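Local coordinates for protein TonB-dependent siderophore receptor (Pseudomonas aeruginosa 39016, PDB 5NEC) that probably takes up iron-loaded siderophores and siderophore-drug conjugates across the outer membrane, with energy delivered through TonB, at residues A[379-384]-A[400-405]; A[267-272]-A[326-331]; A[347-352]-A[360-365]. One frame throughout, in Å; residues are numbered along the deposited sequence.

Contact 1 (A[379-384]-A[400-405])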
loop_
_atom_site.group_PDB
_atom_site.type_symbol
_atom_site.label_atom_id
_atom_site.label_comp_id
_atom_site.label_asym_id
_atom_site.label_seq_id
_atom_site.Cartn_x
_atom_site.Cartn_y
_atom_site.Cartn_z
ATOM N N VAL A 379 20.211 14.189 -18.749
ATOM C CA VAL A 379 19.404 15.383 -19.017
ATOM C C VAL A 379 20.217 16.644 -18.701
ATOM O O VAL A 379 20.817 16.741 -17.647
ATOM C CB VAL A 379 18.131 15.419 -18.162
ATOM C CG1 VAL A 379 17.221 16.574 -18.573
ATOM C CG2 VAL A 379 17.376 14.092 -18.233
ATOM N N ASP A 380 20.223 17.608 -19.610
ATOM C CA ASP A 380 20.866 18.887 -19.353
ATOM C C ASP A 380 19.934 19.807 -18.556
ATOM O O ASP A 380 18.941 20.307 -19.095
ATOM C CB ASP A 380 21.250 19.556 -20.679
ATOM C CG ASP A 380 22.129 20.790 -20.497
ATOM O OD1 ASP A 380 22.575 21.094 -19.353
ATOM O OD2 ASP A 380 22.376 21.438 -21.540
ATOM N N THR A 381 20.263 20.022 -17.280
ATOM C CA THR A 381 19.589 21.018 -16.450
ATOM C C THR A 381 20.491 22.209 -15.999
ATOM O O THR A 381 20.204 22.871 -14.999
ATOM C CB THR A 381 18.986 20.350 -15.212
ATOM O OG1 THR A 381 20.029 19.696 -14.497
ATOM C CG2 THR A 381 17.879 19.342 -15.622
ATOM N N ASN A 382 21.547 22.490 -16.752
ATOM C CA ASN A 382 22.520 23.511 -16.391
ATOM C C ASN A 382 21.858 24.893 -16.372
ATOM O O ASN A 382 21.303 25.323 -17.383
ATOM C CB ASN A 382 23.655 23.497 -17.413
ATOM C CG ASN A 382 24.827 24.386 -17.034
ATOM O OD1 ASN A 382 24.747 25.270 -16.192
ATOM N ND2 ASN A 382 25.951 24.126 -17.661
ATOM N N THR A 383 21.931 25.580 -15.226
ATOM C CA THR A 383 21.301 26.904 -15.075
ATOM C C THR A 383 22.105 28.047 -15.680
ATOM O O THR A 383 21.563 29.124 -15.886
ATOM C CB THR A 383 21.068 27.273 -13.603
ATOM O OG1 THR A 383 22.331 27.410 -12.932
ATOM C CG2 THR A 383 20.193 26.236 -12.906
ATOM N N GLY A 384 23.381 27.804 -15.946
ATOM C CA GLY A 384 24.303 28.842 -16.391
ATOM C C GLY A 384 25.102 29.438 -15.240
ATOM O O GLY A 384 26.081 30.105 -15.494
ATOM N N GLY A 400 17.762 28.726 -19.580
ATOM C CA GLY A 400 17.115 27.673 -20.372
ATOM C C GLY A 400 15.859 27.076 -19.724
ATOM O O GLY A 400 15.500 25.934 -19.998
ATOM N N TYR A 401 15.204 27.857 -18.860
ATOM C CA TYR A 401 14.032 27.439 -18.081
ATOM C C TYR A 401 14.317 26.389 -17.013
ATOM O O TYR A 401 13.385 25.759 -16.504
ATOM C CB TYR A 401 12.877 27.009 -18.996
ATOM C CG TYR A 401 12.498 28.064 -20.017
ATOM C CD1 TYR A 401 11.737 29.176 -19.646
ATOM C CD2 TYR A 401 12.906 27.954 -21.359
ATOM C CE1 TYR A 401 11.399 30.156 -20.571
ATOM C CE2 TYR A 401 12.562 28.928 -22.293
ATOM C CZ TYR A 401 11.821 30.022 -21.892
ATOM O OH TYR A 401 11.488 30.969 -22.805
ATOM N N ASN A 402 15.587 26.238 -16.643
ATOM C CA ASN A 402 15.981 25.393 -15.517
ATOM C C ASN A 402 15.820 26.076 -14.159
ATOM O O ASN A 402 15.940 25.410 -13.134
ATOM C CB ASN A 402 17.427 24.912 -15.695
ATOM C CG ASN A 402 17.572 24.017 -16.896
ATOM O OD1 ASN A 402 16.973 22.959 -16.937
ATOM N ND2 ASN A 402 18.342 24.440 -17.880
ATOM N N CYS A 403 15.577 27.385 -14.154
ATOM C CA CYS A 403 15.209 28.120 -12.953
ATOM C C CYS A 403 13.815 28.638 -13.138
ATOM O O CYS A 403 13.472 29.088 -14.227
ATOM C CB CYS A 403 16.116 29.337 -12.732
ATOM S SG CYS A 403 17.819 28.864 -12.439
ATOM N N THR A 404 13.030 28.601 -12.068
ATOM C CA THR A 404 11.714 29.206 -12.055
ATOM C C THR A 404 11.511 30.002 -10.767
ATOM O O THR A 404 12.398 30.060 -9.916
ATOM C CB THR A 404 10.601 28.140 -12.234
ATOM O OG1 THR A 404 9.345 28.790 -12.464
ATOM C CG2 THR A 404 10.469 27.215 -11.013
ATOM N N SER A 405 10.333 30.606 -10.638
ATOM C CA SER A 405 9.952 31.414 -9.475
ATOM C C SER A 405 9.428 30.556 -8.342
ATOM O O SER A 405 8.650 29.620 -8.581
ATOM C CB SER A 405 8.877 32.414 -9.911
ATOM O OG SER A 405 8.145 32.928 -8.827
HETATM O O HOH W 1 18.361 22.817 -20.385
#
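One buried amide, that of Asn402, packs against the backbone of Thr381 and Asn382, in a loop that has no regular structure. Its CG is anti to its own carbonyl carbon (chi1 -65°), which sets CG beside the backbone N and 3.4 Å from Thr381 O. OD1 comes to 3.3 Å from Thr381 CA. The Asn402 side chain crosses that of Thr381 at about a right angle. ND2 donates to a water, at 3.0 Å from ND2, and to Ser399 O. The water donates in turn to Asp380 O. Asn382 O lies 3.1 Å from ND2. Trp415 NE1 donates to OD1, so both ends of the amide are satisfied. Beside it, Thr383 CG2 packs 3.6 Å from Cys403 SG, which forms a disulfide with Cys390. Two Asx turns shape 379-384 itself. Asp380 OD1 accepts from Asn382 N at 3.1 Å, and Asn382 OD1 accepts from Gly384 N at 2.9 Å. Both donors stand about 40° out of the plane of the accepting group. The arrangement is that of a long, disulfide-braced loop folding back on its own start, at one end of the beta-barrel of a TonB-dependent receptor.

Contact 2 (A[267-272]-A[326-331])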
loop_
_atom_site.group_PDB
_atom_site.type_symbol
_atom_site.label_atom_id
_atom_site.label_comp_id
_atom_site.label_asym_id
_atom_site.label_seq_id
_atom_site.Cartn_x
_atom_site.Cartn_y
_atom_site.Cartn_z
ATOM N N ASN A 267 0.918 25.630 -6.551
ATOM C CA ASN A 267 2.253 25.717 -7.143
ATOM C C ASN A 267 2.817 24.342 -7.545
ATOM O O ASN A 267 2.950 23.432 -6.715
ATOM C CB ASN A 267 3.243 26.368 -6.179
ATOM C CG ASN A 267 3.134 27.885 -6.127
ATOM O OD1 ASN A 267 2.163 28.468 -6.573
ATOM N ND2 ASN A 267 4.160 28.525 -5.577
ATOM N N PHE A 268 3.169 24.239 -8.819
ATOM C CA PHE A 268 3.812 23.088 -9.416
ATOM C C PHE A 268 5.136 23.558 -10.051
ATOM O O PHE A 268 5.156 24.447 -10.909
ATOM C CB PHE A 268 2.822 22.483 -10.441
ATOM C CG PHE A 268 3.394 21.391 -11.297
ATOM C CD1 PHE A 268 4.025 20.294 -10.723
ATOM C CD2 PHE A 268 3.289 21.451 -12.678
ATOM C CE1 PHE A 268 4.563 19.290 -11.507
ATOM C CE2 PHE A 268 3.819 20.446 -13.469
ATOM C CZ PHE A 268 4.450 19.363 -12.880
ATOM N N TYR A 269 6.243 22.970 -9.622
ATOM C CA TYR A 269 7.573 23.367 -10.106
ATOM C C TYR A 269 8.074 22.555 -11.313
ATOM O O TYR A 269 9.145 22.841 -11.847
ATOM C CB TYR A 269 8.588 23.333 -8.944
ATOM C CG TYR A 269 8.157 24.302 -7.872
ATOM C CD1 TYR A 269 8.372 25.685 -8.020
ATOM C CD2 TYR A 269 7.429 23.866 -6.769
ATOM C CE1 TYR A 269 7.927 26.587 -7.068
ATOM C CE2 TYR A 269 6.983 24.773 -5.815
ATOM C CZ TYR A 269 7.246 26.129 -5.980
ATOM O OH TYR A 269 6.809 27.011 -5.049
ATOM N N GLY A 270 7.290 21.572 -11.754
ATOM C CA GLY A 270 7.648 20.760 -12.908
ATOM C C GLY A 270 7.255 21.395 -14.231
ATOM O O GLY A 270 6.837 22.556 -14.286
ATOM N N LEU A 271 7.380 20.599 -15.288
ATOM C CA LEU A 271 7.298 21.052 -16.658
ATOM C C LEU A 271 6.384 20.141 -17.460
ATOM O O LEU A 271 6.704 18.974 -17.688
ATOM C CB LEU A 271 8.674 21.004 -17.282
ATOM C CG LEU A 271 9.656 22.047 -16.770
ATOM C CD1 LEU A 271 11.094 21.651 -17.142
ATOM C CD2 LEU A 271 9.289 23.422 -17.298
ATOM N N THR A 272 5.256 20.682 -17.903
ATOM C CA THR A 272 4.309 19.935 -18.737
ATOM C C THR A 272 4.906 19.482 -20.064
ATOM O O THR A 272 4.515 18.450 -20.575
ATOM C CB THR A 272 3.016 20.731 -19.005
ATOM O OG1 THR A 272 3.340 22.042 -19.485
ATOM C CG2 THR A 272 2.229 20.852 -17.736
ATOM N N GLY A 326 14.261 33.694 -3.693
ATOM C CA GLY A 326 12.989 33.697 -4.426
ATOM C C GLY A 326 12.928 32.878 -5.713
ATOM O O GLY A 326 12.040 33.110 -6.551
ATOM N N SER A 327 13.855 31.923 -5.874
ATOM C CA SER A 327 13.907 31.069 -7.068
ATOM C C SER A 327 14.093 29.576 -6.764
ATOM O O SER A 327 14.410 29.168 -5.639
ATOM C CB SER A 327 15.004 31.552 -8.007
ATOM O OG SER A 327 16.267 31.307 -7.461
ATOM N N VAL A 328 13.876 28.761 -7.792
ATOM C CA VAL A 328 13.892 27.293 -7.672
ATOM C C VAL A 328 14.612 26.671 -8.867
ATOM O O VAL A 328 14.195 26.883 -10.005
ATOM C CB VAL A 328 12.452 26.735 -7.627
ATOM C CG1 VAL A 328 12.450 25.214 -7.669
ATOM C CG2 VAL A 328 11.704 27.243 -6.392
ATOM N N TRP A 329 15.643 25.875 -8.603
ATOM C CA TRP A 329 16.250 25.038 -9.643
ATOM C C TRP A 329 15.362 23.801 -9.912
ATOM O O TRP A 329 15.019 23.067 -8.981
ATOM C CB TRP A 329 17.645 24.608 -9.215
ATOM C CG TRP A 329 18.294 23.611 -10.085
ATOM C CD1 TRP A 329 18.389 23.649 -11.432
ATOM C CD2 TRP A 329 18.968 22.425 -9.659
ATOM N NE1 TRP A 329 19.103 22.552 -11.889
ATOM C CE2 TRP A 329 19.461 21.781 -10.816
ATOM C CE3 TRP A 329 19.205 21.842 -8.412
ATOM C CZ2 TRP A 329 20.168 20.578 -10.768
ATOM C CZ3 TRP A 329 19.933 20.649 -8.354
ATOM C CH2 TRP A 329 20.402 20.032 -9.538
ATOM N N ARG A 330 14.970 23.609 -11.168
ATOM C CA ARG A 330 14.186 22.432 -11.580
ATOM C C ARG A 330 15.100 21.238 -11.792
ATOM O O ARG A 330 15.481 20.905 -12.902
ATOM C CB ARG A 330 13.388 22.704 -12.839
ATOM C CG ARG A 330 12.222 23.630 -12.582
ATOM C CD ARG A 330 11.619 24.040 -13.907
ATOM N NE ARG A 330 10.340 24.729 -13.795
ATOM C CZ ARG A 330 9.926 25.707 -14.606
ATOM N NH1 ARG A 330 10.702 26.171 -15.583
ATOM N NH2 ARG A 330 8.733 26.263 -14.415
ATOM N N ARG A 331 15.472 20.615 -10.690
ATOM C CA ARG A 331 16.266 19.411 -10.755
ATOM C C ARG A 331 15.378 18.286 -11.303
ATOM O O ARG A 331 14.168 18.160 -11.015
ATOM C CB ARG A 331 16.883 19.046 -9.409
ATOM C CG ARG A 331 16.646 17.664 -8.868
ATOM C CD ARG A 331 17.454 16.531 -9.456
ATOM N NE ARG A 331 17.778 15.663 -8.321
ATOM C CZ ARG A 331 18.159 14.391 -8.351
ATOM N NH1 ARG A 331 18.331 13.724 -9.489
ATOM N NH2 ARG A 331 18.380 13.788 -7.201
HETATM O O HOH W 2 6.686 24.889 -13.008
#
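A single water oxygen is held by Phe268 O, Gly270 O and Arg330 NH2. NH2 donates a hydrogen bond to this water, 2.8 Å away. The water donates in turn to Phe268 O, at 2.6 Å from its oxygen, and to Gly270 O, at 2.7 Å. Arg330 NE donates directly to Tyr269 O at 3.0 Å. That bond is bent, with 144° at the hydrogen. Tyr269 O lies at the guanidinium edge, near its plane, while NE stands above the plane of the Tyr269 carbonyl. Three carbonyls in a row of this loop are thus tied to one arginine, one directly and two through water. NH1 turns to other partners: it makes a salt bridge with Asp413 and a hydrogen bond to Tyr401 O. The buried charge is well matched, and the pairing with Asp413 would be expected to keep it.

Leu271 comes over one face of the guanidinium, where its CD2 lies 3.5 Å from Arg330 NH1. The two side chains cross at about a right angle. In Arg330, chi2 171° and chi3 169° put CD and then NE in an extended line, bringing NE to Tyr269 O. Nearer the start of the strand, Val328 CG2 packs obliquely against the Tyr269 ring, 3.9 Å from CE1. The hydroxyl of that ring bonds to Leu406 O. Within the loop, Gly270 N sits over the centre of the Phe268 ring, 3.5 Å above its plane. This is a loop of the barrel domain, leading into strand 276-291, pinned by an arginine to the beginning of barrel strand 327-354.

Contact 3 (A[347-352]-A[360-365])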
loop_
_atom_site.group_PDB
_atom_site.type_symbol
_atom_site.label_atom_id
_atom_site.label_comp_id
_atom_site.label_asym_id
_atom_site.label_seq_id
_atom_site.Cartn_x
_atom_site.Cartn_y
_atom_site.Cartn_z
ATOM N N ASP A 347 1.661 -25.628 -1.643
ATOM C CA ASP A 347 1.218 -25.657 -0.239
ATOM C C ASP A 347 0.422 -26.919 0.110
ATOM O O ASP A 347 -0.344 -27.429 -0.707
ATOM C CB ASP A 347 0.349 -24.440 0.076
ATOM C CG ASP A 347 1.083 -23.131 -0.117
ATOM O OD1 ASP A 347 2.213 -23.000 0.391
ATOM O OD2 ASP A 347 0.535 -22.222 -0.770
ATOM N N LEU A 348 0.633 -27.411 1.326
ATOM C CA LEU A 348 -0.164 -28.477 1.919
ATOM C C LEU A 348 -0.789 -27.907 3.196
ATOM O O LEU A 348 -0.083 -27.426 4.072
ATOM C CB LEU A 348 0.716 -29.683 2.250
ATOM C CG LEU A 348 0.005 -30.912 2.837
ATOM C CD1 LEU A 348 -0.855 -31.568 1.754
ATOM C CD2 LEU A 348 0.990 -31.910 3.433
ATOM N N PHE A 349 -2.107 -27.937 3.295
ATOM C CA PHE A 349 -2.777 -27.422 4.486
ATOM C C PHE A 349 -3.995 -28.243 4.886
ATOM O O PHE A 349 -4.562 -28.965 4.077
ATOM C CB PHE A 349 -3.141 -25.933 4.309
ATOM C CG PHE A 349 -4.027 -25.645 3.135
ATOM C CD1 PHE A 349 -3.479 -25.388 1.874
ATOM C CD2 PHE A 349 -5.414 -25.593 3.289
ATOM C CE1 PHE A 349 -4.303 -25.094 0.786
ATOM C CE2 PHE A 349 -6.247 -25.302 2.208
ATOM C CZ PHE A 349 -5.694 -25.050 0.962
ATOM N N GLY A 350 -4.367 -28.143 6.159
ATOM C CA GLY A 350 -5.530 -28.864 6.680
ATOM C C GLY A 350 -5.370 -29.205 8.142
ATOM O O GLY A 350 -4.936 -28.351 8.921
ATOM N N GLU A 351 -5.721 -30.446 8.512
ATOM C CA GLU A 351 -5.792 -30.864 9.928
ATOM C C GLU A 351 -5.213 -32.227 10.208
ATOM O O GLU A 351 -5.324 -33.126 9.386
ATOM C CB GLU A 351 -7.246 -30.921 10.412
ATOM C CG GLU A 351 -7.997 -29.601 10.400
ATOM C CD GLU A 351 -8.575 -29.254 9.040
ATOM O OE1 GLU A 351 -9.027 -30.193 8.345
ATOM O OE2 GLU A 351 -8.572 -28.052 8.661
ATOM N N PHE A 352 -4.633 -32.385 11.393
ATOM C CA PHE A 352 -4.368 -33.710 11.958
ATOM C C PHE A 352 -4.526 -33.680 13.486
ATOM O O PHE A 352 -4.655 -32.598 14.079
ATOM C CB PHE A 352 -2.995 -34.264 11.520
ATOM C CG PHE A 352 -1.808 -33.507 12.065
ATOM C CD1 PHE A 352 -1.203 -33.883 13.263
ATOM C CD2 PHE A 352 -1.272 -32.433 11.365
ATOM C CE1 PHE A 352 -0.107 -33.181 13.762
ATOM C CE2 PHE A 352 -0.173 -31.732 11.851
ATOM C CZ PHE A 352 0.407 -32.106 13.056
ATOM N N SER A 360 -4.327 -27.507 13.219
ATOM C CA SER A 360 -4.626 -26.831 11.969
ATOM C C SER A 360 -3.329 -26.237 11.435
ATOM O O SER A 360 -2.754 -25.334 12.053
ATOM C CB SER A 360 -5.681 -25.764 12.185
ATOM O OG SER A 360 -6.881 -26.403 12.586
ATOM N N PHE A 361 -2.855 -26.772 10.305
ATOM C CA PHE A 361 -1.515 -26.477 9.827
ATOM C C PHE A 361 -1.494 -25.982 8.380
ATOM O O PHE A 361 -2.456 -26.148 7.625
ATOM C CB PHE A 361 -0.604 -27.706 9.980
ATOM C CG PHE A 361 -0.762 -28.718 8.890
ATOM C CD1 PHE A 361 -1.781 -29.653 8.949
ATOM C CD2 PHE A 361 0.106 -28.747 7.801
ATOM C CE1 PHE A 361 -1.941 -30.604 7.929
ATOM C CE2 PHE A 361 -0.062 -29.682 6.774
ATOM C CZ PHE A 361 -1.077 -30.610 6.844
ATOM N N SER A 362 -0.373 -25.354 8.029
ATOM C CA SER A 362 -0.027 -25.087 6.639
ATOM C C SER A 362 1.479 -25.170 6.446
ATOM O O SER A 362 2.235 -24.698 7.279
ATOM C CB SER A 362 -0.543 -23.723 6.206
ATOM O OG SER A 362 -0.438 -23.602 4.792
ATOM N N THR A 363 1.905 -25.785 5.352
ATOM C CA THR A 363 3.322 -25.931 5.058
ATOM C C THR A 363 3.542 -25.824 3.545
ATOM O O THR A 363 2.638 -26.138 2.769
ATOM C CB THR A 363 3.865 -27.249 5.641
ATOM O OG1 THR A 363 5.287 -27.280 5.518
ATOM C CG2 THR A 363 3.293 -28.459 4.935
ATOM N N GLY A 364 4.712 -25.345 3.120
ATOM C CA GLY A 364 4.963 -25.166 1.684
ATOM C C GLY A 364 6.379 -24.884 1.232
ATOM O O GLY A 364 7.259 -24.622 2.038
ATOM N N LEU A 365 6.572 -24.991 -0.084
ATOM C CA LEU A 365 7.812 -24.678 -0.766
ATOM C C LEU A 365 7.540 -23.571 -1.743
ATOM O O LEU A 365 6.528 -23.591 -2.417
ATOM C CB LEU A 365 8.323 -25.857 -1.578
ATOM C CG LEU A 365 8.746 -27.114 -0.841
ATOM C CD1 LEU A 365 9.427 -28.054 -1.835
ATOM C CD2 LEU A 365 9.690 -26.799 0.309
#
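Phe361 reaches over the neighbouring strand, with CG between the backbone N and the carbonyl carbon (chi1 81°). From CB the ring leads back over Gly350. CD1 comes to 3.4 Å from Gly350 O. CE1 lies 3.8 Å from Glu351 N. Across the ring from CD1, CE2 is 3.5 Å from Leu348 O. CZ, at the tip, is 4.2 Å from Leu348 CG. One ring face lies over Gly350 N and Phe349 CA, both offset toward the rim. Gly350 has no side chain; at its positive phi, 150°, a CB would press on the carbonyl O of Phe349. Phe352 adds a second ring, with CD2 3.7 Å from Phe361 CD1. The two planes meet obliquely, at 59°.

Beneath the ring, Gly350 and Phe361 form a hydrogen-bonded pair, with Phe361 N 3.0 Å from Gly350 O. Leu348 and Thr363 form the next such pair, and there Leu348 N donates to Thr363 O at 2.8 Å, nearly straight. On the sheet face of Asp347 and Ser362, Tyr436 OH bonds to Asp347 OD1 and to Ser362 OG. The segments run antiparallel, as adjacent arms of a beta hairpin in the transmembrane barrel of this receptor family.

Contacts 1 and 2 are neighbours, with centres about 9 Å apart. They touch through Asn402 O and Arg330 N, 2.8 Å apart, a probable hydrogen bond. Contact 3 lies on the opposite side of the chain's centre, about 60 Å from contact 1 and 55 Å from contact 2, centre to centre. Strand 327-354 spans this distance, serving contact 2 near its start and contact 3 near its end. Contact 2 is wholly buried; contacts 1 and 3 are partly buried. In contacts 1 and 2, where a loop meets a strand end, polar side chains and a water each bridge to loop carbonyls. In contact 3, regular backbone pairing carries the join, and aromatic and aliphatic groups pack over one face.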